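Local atomic coordinates of capsid protein (Macrobrachium rosenbergii nodavirus, PDB entry 5YKU), a protein that forms the capsid of a shrimp nodavirus, its protrusion domain probably building the dimeric spikes on the particle surface. Residues G17-P22 / A96-V101. Numbering follows the deposited sequence.
Sequences GNWVPP and ATFTLV
Trp19 drives the benzo edge of its indole against one face of the Phe98 ring, and this aromatic pair, with Leu100 beside it, makes up the contact. The evidence for a T-shaped (edge-to-face) stack is direct: the six-membered ring of Trp19 and the ring of Phe98 have centroids 5.3 Å apart and planes inclined at 63°. The leading atom is Trp19 CH2, 3.7 Å from Phe98 CG, so the edge meets the face off-centre, near the rim where the ring joins its CB. Trp19 CZ3 follows at 4.0 Å from Phe98 CB.

Leu100 touches through one branch. Its CD2 methyl lies 3.7 Å from Trp19 CB and 3.9 Å from Trp19 CE3, filling the angle between the base of the side chain and the indole. With chi1 at -62°, Trp19 CG stands anti to its own carbonyl carbon, which carries the indole across to the strand 96-104; the CA atoms of Trp19 and Leu100 remain 8.6 Å apart, and side chains alone span that gap. The polar NE1 of this buried indole is satisfied by a hydrogen bond with Tyr74 OH.

All three touching residues are buried, in plain apolar packing of the domain core. Phe98 also makes an edge-to-face pair with Phe88, while Ile61 of strand 57-63 touches Trp19, Phe98 and Leu100 alike. The contact joins segment 17-22, on one of two outermost strands (10-18), to strand 96-104, seventh of eight in sheet order. Asn18 O and Val20 N hydrogen-bond Gln31 of the other, 26-33, so the antiparallel sheet curls round these side chains.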
# COMPACT_ATOMS: atom_id res chain seq x y z
N GLY A 17 -5.98 -3.26 3.63
CA GLY A 17 -6.77 -2.12 3.39
C GLY A 17 -6.88 -1.76 1.95
O GLY A 17 -6.34 -2.40 1.05
N ASN A 18 -7.68 -0.75 1.67
CA ASN A 18 -7.99 -0.25 0.34
C ASN A 18 -7.39 1.08 0.12
O ASN A 18 -7.41 1.98 0.97
CB ASN A 18 -9.51 -0.13 0.19
CG ASN A 18 -10.18 -1.43 0.22
OD1 ASN A 18 -9.70 -2.47 -0.18
ND2 ASN A 18 -11.46 -1.39 0.63
N TRP A 19 -6.81 1.26 -1.06
CA TRP A 19 -6.44 2.59 -1.54
C TRP A 19 -7.68 3.32 -2.03
O TRP A 19 -8.46 2.75 -2.80
CB TRP A 19 -5.44 2.45 -2.72
CG TRP A 19 -4.16 1.79 -2.36
CD1 TRP A 19 -3.72 0.59 -2.83
CD2 TRP A 19 -3.15 2.24 -1.45
NE1 TRP A 19 -2.51 0.28 -2.30
CE2 TRP A 19 -2.11 1.27 -1.43
CE3 TRP A 19 -3.03 3.35 -0.61
CZ2 TRP A 19 -0.97 1.41 -0.67
CZ3 TRP A 19 -1.90 3.50 0.14
CH2 TRP A 19 -0.85 2.57 0.10
N VAL A 20 -7.88 4.54 -1.56
CA VAL A 20 -9.03 5.30 -2.02
C VAL A 20 -9.04 5.41 -3.56
O VAL A 20 -7.99 5.82 -4.08
CB VAL A 20 -8.96 6.66 -1.36
CG1 VAL A 20 -10.10 7.56 -1.88
CG2 VAL A 20 -9.09 6.59 0.17
N PRO A 21 -10.11 5.12 -4.23
CA PRO A 21 -10.13 5.26 -5.69
C PRO A 21 -10.06 6.69 -6.16
O PRO A 21 -10.50 7.61 -5.46
CB PRO A 21 -11.38 4.60 -6.10
CG PRO A 21 -11.79 3.69 -4.96
CD PRO A 21 -11.33 4.44 -3.76
N PRO A 22 -9.53 6.92 -7.32
CA PRO A 22 -9.55 8.25 -7.91
C PRO A 22 -10.96 8.60 -8.33
O PRO A 22 -11.85 7.81 -8.49
CB PRO A 22 -8.66 8.09 -9.20
CG PRO A 22 -8.85 6.70 -9.59
CD PRO A 22 -8.99 5.90 -8.27
N ALA A 96 1.69 6.79 7.93
CA ALA A 96 2.59 6.94 6.80
C ALA A 96 1.80 7.48 5.64
O ALA A 96 0.69 7.00 5.39
CB ALA A 96 3.28 5.62 6.48
N THR A 97 2.35 8.43 4.93
CA THR A 97 1.71 9.04 3.81
C THR A 97 2.26 8.47 2.53
O THR A 97 3.46 8.33 2.34
CB THR A 97 1.93 10.54 3.79
OG1 THR A 97 1.37 11.12 5.00
CG2 THR A 97 1.28 11.23 2.61
N PHE A 98 1.39 8.12 1.62
CA PHE A 98 1.67 7.60 0.26
C PHE A 98 1.15 8.49 -0.80
O PHE A 98 0.11 9.13 -0.62
CB PHE A 98 1.03 6.19 0.10
CG PHE A 98 1.62 5.20 1.08
CD1 PHE A 98 1.14 5.14 2.41
CD2 PHE A 98 2.60 4.33 0.72
CE1 PHE A 98 1.73 4.28 3.33
CE2 PHE A 98 3.17 3.47 1.65
CZ PHE A 98 2.74 3.44 2.95
N THR A 99 1.87 8.52 -1.89
CA THR A 99 1.46 9.24 -3.10
C THR A 99 1.02 8.28 -4.14
O THR A 99 1.76 7.31 -4.47
CB THR A 99 2.58 10.11 -3.66
OG1 THR A 99 2.83 11.15 -2.66
CG2 THR A 99 2.16 10.84 -4.92
N LEU A 100 -0.16 8.38 -4.62
CA LEU A 100 -0.80 7.61 -5.63
C LEU A 100 -0.89 8.35 -6.92
O LEU A 100 -1.32 9.50 -6.97
CB LEU A 100 -2.19 7.15 -5.23
CG LEU A 100 -2.29 6.28 -3.94
CD1 LEU A 100 -2.43 7.21 -2.72
CD2 LEU A 100 -3.43 5.31 -4.01
N VAL A 101 -0.45 7.76 -8.01
CA VAL A 101 -0.57 8.30 -9.36
C VAL A 101 -1.42 7.34 -10.16
O VAL A 101 -1.03 6.13 -10.29
CB VAL A 101 0.78 8.53 -9.99
CG1 VAL A 101 0.60 9.04 -11.45
CG2 VAL A 101 1.70 9.43 -9.18